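Local coordinates for Emp47p (form2) (Saccharomyces cerevisiae, PDB 2A6Z), which acts as a calcium-independent, lectin-type cargo receptor involved in glycoprotein secretion and is required for Emp46p to leave the endoplasmic reticulum, at residues M65-R70 / F214-F219; S157-T162 / L171-D176; Q141-C146 / V179-R184. All coordinates share one frame; numbering follows the deposited sequence. Where two conformers were deposited one is given.

Interaction 1: M65-R70 / F214-F219; sequences MEWTFR and FKMQFF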
loop_
_atom_site.group_PDB
_atom_site.type_symbol
_atom_site.label_atom_id
_atom_site.label_comp_id
_atom_site.label_asym_id
_atom_site.label_seq_id
_atom_site.Cartn_x
_atom_site.Cartn_y
_atom_site.Cartn_z
ATOM N N MET A 65 -4.040 9.699 -0.408
ATOM C CA MET A 65 -2.764 9.061 -0.157
ATOM C C MET A 65 -2.103 8.773 -1.500
ATOM O O MET A 65 -2.709 8.070 -2.331
ATOM C CB MET A 65 -2.950 7.777 0.587
ATOM C CG MET A 65 -3.607 7.676 1.932
ATOM S SD MET A 65 -4.057 6.116 2.749
ATOM C CE MET A 65 -5.140 5.414 1.500
ATOM N N GLU A 66 -0.871 9.244 -1.719
ATOM C CA GLU A 66 -0.128 8.968 -2.945
ATOM C C GLU A 66 1.123 8.214 -2.589
ATOM O O GLU A 66 2.010 8.746 -1.882
ATOM C CB GLU A 66 0.233 10.258 -3.667
ATOM C CG GLU A 66 -0.943 11.056 -4.150
ATOM C CD GLU A 66 -0.690 12.341 -4.829
ATOM O OE1 GLU A 66 0.497 12.747 -4.937
ATOM O OE2 GLU A 66 -1.655 12.979 -5.289
ATOM N N TRP A 67 1.251 7.000 -3.097
ATOM C CA TRP A 67 2.458 6.150 -2.879
ATOM C C TRP A 67 3.254 6.100 -4.149
ATOM O O TRP A 67 2.717 5.771 -5.215
ATOM C CB TRP A 67 1.996 4.739 -2.508
ATOM C CG TRP A 67 1.463 4.531 -1.153
ATOM C CD1 TRP A 67 0.168 4.451 -0.760
ATOM C CD2 TRP A 67 2.244 4.341 0.062
ATOM N NE1 TRP A 67 0.081 4.236 0.607
ATOM C CE2 TRP A 67 1.342 4.149 1.112
ATOM C CE3 TRP A 67 3.640 4.298 0.288
ATOM C CZ2 TRP A 67 1.775 3.921 2.438
ATOM C CZ3 TRP A 67 4.030 4.076 1.619
ATOM C CH2 TRP A 67 3.109 3.904 2.638
ATOM N N THR A 68 4.562 6.338 -4.026
ATOM C CA THR A 68 5.475 6.232 -5.155
ATOM C C THR A 68 6.407 5.014 -4.866
ATOM O O THR A 68 7.153 5.041 -3.881
ATOM C CB THR A 68 6.302 7.519 -5.304
ATOM O OG1 THR A 68 5.437 8.629 -5.489
ATOM C CG2 THR A 68 7.199 7.424 -6.525
ATOM N N PHE A 69 6.309 4.002 -5.723
ATOM C CA PHE A 69 6.988 2.718 -5.431
ATOM C C PHE A 69 7.494 2.116 -6.717
ATOM O O PHE A 69 7.059 2.479 -7.817
ATOM C CB PHE A 69 6.091 1.741 -4.676
ATOM C CG PHE A 69 5.179 0.955 -5.620
ATOM C CD1 PHE A 69 5.481 -0.370 -5.949
ATOM C CD2 PHE A 69 4.055 1.541 -6.204
ATOM C CE1 PHE A 69 4.710 -1.076 -6.838
ATOM C CE2 PHE A 69 3.280 0.823 -7.082
ATOM C CZ PHE A 69 3.583 -0.489 -7.407
ATOM N N ARG A 70 8.354 1.116 -6.595
ATOM C CA ARG A 70 8.742 0.351 -7.769
ATOM C C ARG A 70 9.055 -1.087 -7.328
ATOM O O ARG A 70 9.213 -1.391 -6.160
ATOM C CB ARG A 70 9.943 0.951 -8.523
ATOM C CG ARG A 70 11.261 0.878 -7.722
ATOM C CD ARG A 70 12.360 1.542 -8.540
ATOM N NE ARG A 70 13.628 1.341 -7.791
ATOM C CZ ARG A 70 14.781 1.761 -8.229
ATOM N NH1 ARG A 70 14.870 2.407 -9.371
ATOM N NH2 ARG A 70 15.864 1.514 -7.493
ATOM N N PHE A 214 9.767 5.136 -2.650
ATOM C CA PHE A 214 10.477 6.406 -2.817
ATOM C C PHE A 214 9.868 7.543 -1.978
ATOM O O PHE A 214 10.599 8.467 -1.574
ATOM C CB PHE A 214 10.439 6.812 -4.273
ATOM C CG PHE A 214 11.334 6.125 -5.245
ATOM C CD1 PHE A 214 11.606 6.705 -6.494
ATOM C CD2 PHE A 214 11.967 4.914 -4.964
ATOM C CE1 PHE A 214 12.444 6.130 -7.424
ATOM C CE2 PHE A 214 12.827 4.335 -5.899
ATOM C CZ PHE A 214 13.086 4.932 -7.091
ATOM N N LYS A 215 8.541 7.567 -1.822
ATOM C CA LYS A 215 7.846 8.758 -1.313
ATOM C C LYS A 215 6.437 8.355 -0.989
ATOM O O LYS A 215 5.863 7.462 -1.690
ATOM C CB LYS A 215 7.835 9.832 -2.420
ATOM C CG LYS A 215 7.233 11.179 -2.057
ATOM C CD LYS A 215 7.422 12.199 -3.135
ATOM C CE LYS A 215 6.668 11.974 -4.411
ATOM N NZ LYS A 215 6.746 13.206 -5.240
ATOM N N MET A 216 5.823 9.029 -0.034
ATOM C CA MET A 216 4.383 8.920 0.170
ATOM C C MET A 216 3.912 10.303 0.594
ATOM O O MET A 216 4.527 10.941 1.435
ATOM C CB MET A 216 4.048 7.854 1.233
ATOM C CG MET A 216 2.562 7.599 1.517
ATOM S SD MET A 216 2.161 8.727 2.887
ATOM C CE MET A 216 0.396 8.420 3.049
ATOM N N GLN A 217 2.817 10.761 0.005
ATOM C CA GLN A 217 2.265 12.031 0.376
ATOM C C GLN A 217 0.815 11.845 0.773
ATOM O O GLN A 217 0.033 11.172 0.085
ATOM C CB GLN A 217 2.390 13.059 -0.745
ATOM C CG GLN A 217 3.897 13.364 -0.833
ATOM C CD GLN A 217 4.138 14.561 -1.728
ATOM O OE1 GLN A 217 4.690 15.577 -1.272
ATOM N NE2 GLN A 217 3.724 14.445 -2.987
ATOM N N PHE A 218 0.440 12.453 1.887
ATOM C CA PHE A 218 -0.915 12.453 2.399
ATOM C C PHE A 218 -1.457 13.863 2.314
ATOM O O PHE A 218 -0.749 14.793 2.749
ATOM C CB PHE A 218 -0.882 11.950 3.864
ATOM C CG PHE A 218 -2.268 11.618 4.381
ATOM C CD1 PHE A 218 -2.716 10.305 4.349
ATOM C CD2 PHE A 218 -3.120 12.572 4.868
ATOM C CE1 PHE A 218 -3.976 9.955 4.804
ATOM C CE2 PHE A 218 -4.390 12.225 5.365
ATOM C CZ PHE A 218 -4.811 10.906 5.317
ATOM N N PHE A 219 -2.656 14.022 1.800
ATOM C CA PHE A 219 -3.322 15.335 1.731
ATOM C C PHE A 219 -4.664 15.266 2.399
ATOM O O PHE A 219 -5.402 14.279 2.305
ATOM C CB PHE A 219 -3.523 15.801 0.271
ATOM C CG PHE A 219 -2.266 15.807 -0.569
ATOM C CD1 PHE A 219 -1.594 16.992 -0.817
ATOM C CD2 PHE A 219 -1.755 14.646 -1.129
ATOM C CE1 PHE A 219 -0.423 17.051 -1.580
ATOM C CE2 PHE A 219 -0.588 14.693 -1.871
ATOM C CZ PHE A 219 0.121 15.870 -2.135
HETATM O O HOH W 1 4.108 9.820 -3.459
HETATM O O HOH W 2 3.043 12.203 -4.441
#
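Met216 lies across the indole of Trp67, its partner in a non-hydrogen-bonded antiparallel pair, and its chain can be traced outward atom by atom in one of the two conformers it adopts. CB touches the rim of the six-membered ring, 3.7 Å from Trp67 CE3. CG, anti to the backbone N (chi1 -178°), then sits above the middle of that ring, 3.5 Å from the centroid of Trp67 and almost on its normal, a CH-pi contact. The chain bends at chi2 (-92°), placing SD obliquely 4.9 Å from the same centroid in a Met-aromatic contact. CE ends at the edge of the Phe218 ring, near Met65, which also has two conformers. On the face carrying Glu66, Thr68, Lys215 and Gln217, a water joins Glu66 OE1 to Gln217 NE2, while Glu66 OE2 turns to Ser2. Phe214 and Lys215 both stand opposite Thr68, which receives Phe214 N on its O at 2.9 Å and gives its N to Lys215 O, forming a classic beta bulge. Trp67 also meets Phe84 and Val197 of the facing sheet, so the methionine-aromatic layer belongs to the core of a legume-lectin-like beta sandwich.

Interaction 2: S157-T162 / L171-D176; sequences STIRVT and LKVQVD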
loop_
_atom_site.group_PDB
_atom_site.type_symbol
_atom_site.label_atom_id
_atom_site.label_comp_id
_atom_site.label_asym_id
_atom_site.label_seq_id
_atom_site.Cartn_x
_atom_site.Cartn_y
_atom_site.Cartn_z
ATOM N N SER A 157 6.077 3.825 -10.073
ATOM C CA SER A 157 4.648 4.086 -10.287
ATOM C C SER A 157 4.114 4.913 -9.159
ATOM O O SER A 157 4.617 4.848 -8.033
ATOM C CB SER A 157 3.908 2.758 -10.343
ATOM O OG SER A 157 4.308 1.905 -11.385
ATOM N N THR A 158 2.996 5.628 -9.474
ATOM C CA THR A 158 2.338 6.408 -8.443
ATOM C C THR A 158 0.891 5.925 -8.286
ATOM O O THR A 158 0.102 6.006 -9.220
ATOM C CB THR A 158 2.291 7.916 -8.797
ATOM O OG1 THR A 158 3.617 8.328 -9.174
ATOM C CG2 THR A 158 1.843 8.726 -7.578
ATOM N N ILE A 159 0.597 5.423 -7.088
ATOM C CA ILE A 159 -0.776 5.012 -6.752
ATOM C C ILE A 159 -1.396 6.149 -5.964
ATOM O O ILE A 159 -0.887 6.511 -4.906
ATOM C CB ILE A 159 -0.798 3.702 -5.929
ATOM C CG1 ILE A 159 -0.217 2.543 -6.750
ATOM C CG2 ILE A 159 -2.200 3.418 -5.434
ATOM C CD1 ILE A 159 -0.027 1.281 -5.940
ATOM N N ARG A 160 -2.511 6.706 -6.489
ATOM C CA ARG A 160 -3.168 7.832 -5.816
ATOM C C ARG A 160 -4.544 7.371 -5.385
ATOM O O ARG A 160 -5.413 7.028 -6.210
ATOM C CB ARG A 160 -3.261 9.000 -6.824
ATOM C CG ARG A 160 -4.017 10.215 -6.242
ATOM C CD ARG A 160 -3.834 11.407 -7.239
ATOM N NE ARG A 160 -4.257 12.649 -6.560
ATOM C CZ ARG A 160 -5.478 13.156 -6.581
ATOM N NH1 ARG A 160 -6.444 12.569 -7.322
ATOM N NH2 ARG A 160 -5.714 14.249 -5.879
ATOM N N VAL A 161 -4.738 7.351 -4.075
ATOM C CA VAL A 161 -5.980 6.900 -3.454
ATOM C C VAL A 161 -6.694 8.119 -2.923
ATOM O O VAL A 161 -6.123 8.902 -2.149
ATOM C CB VAL A 161 -5.696 5.945 -2.266
ATOM C CG1 VAL A 161 -7.009 5.353 -1.752
ATOM C CG2 VAL A 161 -4.696 4.894 -2.672
ATOM N N THR A 162 -7.959 8.313 -3.331
ATOM C CA THR A 162 -8.738 9.428 -2.843
ATOM C C THR A 162 -10.035 8.911 -2.266
ATOM O O THR A 162 -10.641 7.969 -2.752
ATOM C CB THR A 162 -9.042 10.460 -3.962
ATOM O OG1 THR A 162 -9.606 9.810 -5.101
ATOM C CG2 THR A 162 -7.778 11.214 -4.378
ATOM N N LEU A 171 -14.576 6.491 -3.397
ATOM C CA LEU A 171 -13.225 5.902 -3.202
ATOM C C LEU A 171 -12.679 5.647 -4.606
ATOM O O LEU A 171 -13.316 4.914 -5.368
ATOM C CB LEU A 171 -13.336 4.615 -2.417
ATOM C CG LEU A 171 -12.054 3.819 -2.282
ATOM C CD1 LEU A 171 -10.980 4.612 -1.484
ATOM C CD2 LEU A 171 -12.331 2.485 -1.582
ATOM N N LYS A 172 -11.540 6.232 -4.913
ATOM C CA LYS A 172 -10.959 6.098 -6.239
ATOM C C LYS A 172 -9.476 5.792 -6.083
ATOM O O LYS A 172 -8.801 6.315 -5.193
ATOM C CB LYS A 172 -11.173 7.381 -7.046
ATOM C CG LYS A 172 -10.582 7.350 -8.452
ATOM C CD LYS A 172 -11.120 8.454 -9.306
ATOM C CE LYS A 172 -10.601 9.760 -8.900
ATOM N NZ LYS A 172 -11.172 10.733 -9.879
ATOM N N VAL A 173 -8.999 4.928 -6.981
ATOM C CA VAL A 173 -7.583 4.663 -7.106
ATOM C C VAL A 173 -7.168 4.987 -8.556
ATOM O O VAL A 173 -7.805 4.512 -9.487
ATOM C CB VAL A 173 -7.251 3.208 -6.754
ATOM C CG1 VAL A 173 -5.787 2.898 -7.032
ATOM C CG2 VAL A 173 -7.618 2.939 -5.297
ATOM N N GLN A 174 -6.109 5.782 -8.670
ATOM C CA GLN A 174 -5.457 6.081 -9.948
ATOM C C GLN A 174 -4.057 5.498 -9.926
ATOM O O GLN A 174 -3.422 5.412 -8.870
ATOM C CB GLN A 174 -5.369 7.594 -10.144
ATOM C CG GLN A 174 -6.759 8.258 -10.310
ATOM C CD GLN A 174 -6.646 9.755 -10.010
ATOM O OE1 GLN A 174 -6.571 10.124 -8.850
ATOM N NE2 GLN A 174 -6.578 10.577 -11.007
ATOM N N VAL A 175 -3.580 5.100 -11.109
ATOM C CA VAL A 175 -2.208 4.669 -11.300
ATOM C C VAL A 175 -1.627 5.578 -12.371
ATOM O O VAL A 175 -2.142 5.662 -13.498
ATOM C CB VAL A 175 -2.157 3.189 -11.769
ATOM C CG1 VAL A 175 -0.724 2.808 -12.137
ATOM C CG2 VAL A 175 -2.750 2.268 -10.709
ATOM N N ASP A 176 -0.570 6.303 -11.981
ATOM C CA ASP A 176 0.075 7.246 -12.916
ATOM C C ASP A 176 -0.977 8.192 -13.510
ATOM O O ASP A 176 -0.897 8.547 -14.696
ATOM C CB ASP A 176 0.821 6.512 -14.014
ATOM C CG ASP A 176 1.802 5.466 -13.483
ATOM O OD1 ASP A 176 2.237 5.422 -12.367
ATOM O OD2 ASP A 176 2.123 4.617 -14.426
HETATM O O HOH W 3 3.324 2.401 -13.892
HETATM O O HOH W 4 -7.747 8.696 -6.789
#
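Ile159 and Val161 lie alongside Val173 and Leu171 on the buried face of this antiparallel hairpin, where the apolar contacts are between methyl groups. Ile159 CG2 lies 4.0 Å from Val173 CG1, and Val161 CG1 meets Leu171 CD1 at the same separation. Leu122 of the facing sheet packs on Ile159, Val173 and Val175. The opposite face is polar and hydrated. There Arg160 extends alongside Gln174, with CG anti to the backbone N (chi1 177°), and NH1 donates to Gln174 OE1 at 2.9 Å. The acceptor lies in the guanidinium plane and offers a lone pair, although the amide itself is turned 77° from that plane. Thr162 CG2 lies over one guanidinium face toward its rim, 3.4 Å above the plane. A water can donate to Arg160 O or Gln174 OE1 and also bonds Thr162 OG1. The loose part is the exposed end, where Asp176 OD1 takes Thr158 N at 3.0 Å and a second water spans Asp176 OD2 and Ser157 OG. Arg160 NE pairs with Glu66 and NH2 with Val222 O and Ser2 OG; with Lys172 NZ 5.7 Å from Arg160 NH1, the Glu66 carboxylate would probably ease the local positive charge.

Interaction 3: Q141-C146 / V179-R184; sequences QSFASC and VCFQTR
The Cys146–Cys180 disulfide bridges the two sheets of the beta sandwich along one side, joining a pair of edge strands that share no direct hydrogen bond. Cys146 SG and Cys180 SG are 2.1 Å apart, and chi3 of -98° is close to the perpendicular twist a relaxed disulfide adopts. The two halves reach the bond differently: Cys180 SG is anti to its backbone N, whereas Cys146 SG stands between its backbone N and carbonyl carbon (chi1 66°). Further along, hydrophobic contact replaces the covalent link. Ala144 CB sits over one face of the Phe181 ring, 3.6 Å from its centroid and displaced toward the rim, in a CH-pi contact; its nearest ring atom is Phe181 CG at 3.4 Å. Phe143 meets the CE1-CZ end of the same ring, beside the alanine, its CE1 3.7 Å from Phe181 CE1 and the ring planes inclined at 79°. The same Phe143 CE1 meets Thr183 CG2 at 3.9 Å. Between the strands a water can donate to Cys180 O (3.0 Å) and, weakly, to Ser145 O, an indirect link. Cys180 and Phe181 both face Val173, a classic beta bulge. Strand 144-147 follows helix 138-141 and borders strand 121-128, whose Leu122 packs against Cys180 and Phe181; strand 178-183 borders strand 170-175, and Leu108 and Leu110 of strand 108-113 meet Phe143 and Phe181 respectively.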
loop_
_atom_site.group_PDB
_atom_site.type_symbol
_atom_site.label_atom_id
_atom_site.label_comp_id
_atom_site.label_asym_id
_atom_site.label_seq_id
_atom_site.Cartn_x
_atom_site.Cartn_y
_atom_site.Cartn_z
ATOM N N GLN A 141 -12.423 -12.347 -4.543
ATOM C CA GLN A 141 -13.014 -11.462 -3.526
ATOM C C GLN A 141 -12.602 -10.010 -3.709
ATOM O O GLN A 141 -13.159 -9.167 -3.006
ATOM C CB GLN A 141 -12.670 -11.961 -2.099
ATOM C CG GLN A 141 -13.373 -13.324 -1.897
ATOM C CD GLN A 141 -13.542 -13.942 -0.573
ATOM O OE1 GLN A 141 -12.693 -13.585 0.227
ATOM N NE2 GLN A 141 -14.545 -14.813 -0.387
ATOM N N SER A 142 -11.726 -9.668 -4.667
ATOM C CA SER A 142 -11.445 -8.229 -4.917
ATOM C C SER A 142 -12.749 -7.515 -5.187
ATOM O O SER A 142 -13.564 -7.998 -5.991
ATOM C CB SER A 142 -10.554 -8.105 -6.143
ATOM O OG SER A 142 -9.405 -8.919 -6.051
ATOM N N PHE A 143 -12.942 -6.346 -4.561
ATOM C CA PHE A 143 -14.157 -5.588 -4.891
ATOM C C PHE A 143 -13.957 -4.784 -6.152
ATOM O O PHE A 143 -14.964 -4.377 -6.738
ATOM C CB PHE A 143 -14.655 -4.710 -3.718
ATOM C CG PHE A 143 -13.740 -3.535 -3.351
ATOM C CD1 PHE A 143 -13.919 -2.316 -4.012
ATOM C CD2 PHE A 143 -12.739 -3.662 -2.392
ATOM C CE1 PHE A 143 -13.090 -1.235 -3.725
ATOM C CE2 PHE A 143 -11.915 -2.551 -2.099
ATOM C CZ PHE A 143 -12.099 -1.355 -2.759
ATOM N N ALA A 144 -12.712 -4.545 -6.544
ATOM C CA ALA A 144 -12.405 -3.751 -7.725
ATOM C C ALA A 144 -10.964 -4.075 -8.105
ATOM O O ALA A 144 -10.186 -4.498 -7.260
ATOM C CB ALA A 144 -12.592 -2.266 -7.460
ATOM N N SER A 145 -10.634 -3.830 -9.369
ATOM C CA SER A 145 -9.276 -4.095 -9.820
ATOM C C SER A 145 -9.018 -3.437 -11.139
ATOM O O SER A 145 -9.955 -3.041 -11.863
ATOM C CB SER A 145 -9.045 -5.613 -9.925
ATOM O OG SER A 145 -9.915 -6.140 -10.973
ATOM N N CYS A 146 -7.733 -3.341 -11.487
ATOM C CA CYS A 146 -7.319 -3.014 -12.837
ATOM C C CYS A 146 -6.063 -3.795 -13.156
ATOM O O CYS A 146 -5.310 -4.207 -12.263
ATOM C CB CYS A 146 -7.106 -1.505 -13.039
ATOM S SG CYS A 146 -5.726 -0.816 -12.094
ATOM N N VAL A 179 -7.350 6.497 -14.006
ATOM C CA VAL A 179 -8.216 5.748 -13.106
ATOM C C VAL A 179 -8.021 4.262 -13.254
ATOM O O VAL A 179 -8.046 3.724 -14.338
ATOM C CB VAL A 179 -9.701 6.171 -13.284
ATOM C CG1 VAL A 179 -10.191 5.994 -14.681
ATOM C CG2 VAL A 179 -10.578 5.397 -12.322
ATOM N N CYS A 180 -7.889 3.578 -12.089
ATOM C CA CYS A 180 -7.836 2.137 -11.959
ATOM C C CYS A 180 -9.225 1.595 -11.609
ATOM O O CYS A 180 -9.777 0.767 -12.322
ATOM C CB CYS A 180 -6.792 1.779 -10.904
ATOM S SG CYS A 180 -6.667 0.020 -10.467
ATOM N N PHE A 181 -9.797 2.162 -10.524
ATOM C CA PHE A 181 -11.163 1.808 -10.175
ATOM C C PHE A 181 -11.748 2.955 -9.341
ATOM O O PHE A 181 -11.039 3.750 -8.768
ATOM C CB PHE A 181 -11.256 0.458 -9.451
ATOM C CG PHE A 181 -10.612 0.380 -8.051
ATOM C CD1 PHE A 181 -11.206 0.958 -6.931
ATOM C CD2 PHE A 181 -9.437 -0.338 -7.879
ATOM C CE1 PHE A 181 -10.680 0.837 -5.666
ATOM C CE2 PHE A 181 -8.870 -0.475 -6.561
ATOM C CZ PHE A 181 -9.548 0.105 -5.494
ATOM N N GLN A 182 -13.076 2.936 -9.239
ATOM C CA GLN A 182 -13.751 3.824 -8.278
ATOM C C GLN A 182 -15.048 3.186 -7.834
ATOM O O GLN A 182 -15.648 2.370 -8.548
ATOM C CB GLN A 182 -14.006 5.222 -8.857
ATOM C CG GLN A 182 -15.033 5.262 -9.973
ATOM C CD GLN A 182 -15.281 6.675 -10.456
ATOM O OE1 GLN A 182 -14.350 7.357 -10.837
ATOM N NE2 GLN A 182 -16.556 7.067 -10.429
ATOM N N THR A 183 -15.519 3.604 -6.659
ATOM C CA THR A 183 -16.785 3.068 -6.120
ATOM C C THR A 183 -17.318 4.023 -5.071
ATOM O O THR A 183 -16.568 4.769 -4.437
ATOM C CB THR A 183 -16.546 1.679 -5.495
ATOM O OG1 THR A 183 -17.831 1.123 -5.077
ATOM C CG2 THR A 183 -15.649 1.710 -4.253
ATOM N N ARG A 184 -18.633 3.950 -4.848
ATOM C CA ARG A 184 -19.305 4.633 -3.756
ATOM C C ARG A 184 -19.910 3.600 -2.791
ATOM O O ARG A 184 -20.682 3.952 -1.892
ATOM C CB ARG A 184 -20.399 5.584 -4.267
ATOM C CG ARG A 184 -19.759 6.799 -4.944
ATOM C CD ARG A 184 -20.786 7.825 -5.390
ATOM N NE ARG A 184 -20.211 9.012 -5.996
ATOM C CZ ARG A 184 -19.949 9.125 -7.297
ATOM N NH1 ARG A 184 -20.162 8.097 -8.084
ATOM N NH2 ARG A 184 -19.423 10.244 -7.801
HETATM O O HOH W 5 -12.316 -0.754 -12.286
#

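How the interactions relate
The three contacts step across one sandwich toward its side. Interactions 1 and 2 have centres about 10 Å apart and share a sheet, strand 63-72 lying directly beside strand 153-164: Met65 O accepts Val161 N at 2.8 Å, and Phe69 CE2 packs 3.5 Å from Ile159 CD1. Interaction 2 is joined in turn to interaction 3, about 11 Å between centres, through strand 178-183, with Val173 O and Cys180 N 2.8 Å apart. Interactions 1 and 3 do not touch, their nearest atoms being about 10 Å apart. The chain of contacts thus runs from the inner strands 210-220 and 63-72, through the hairpin of interaction 2, to the edge strand 178-183.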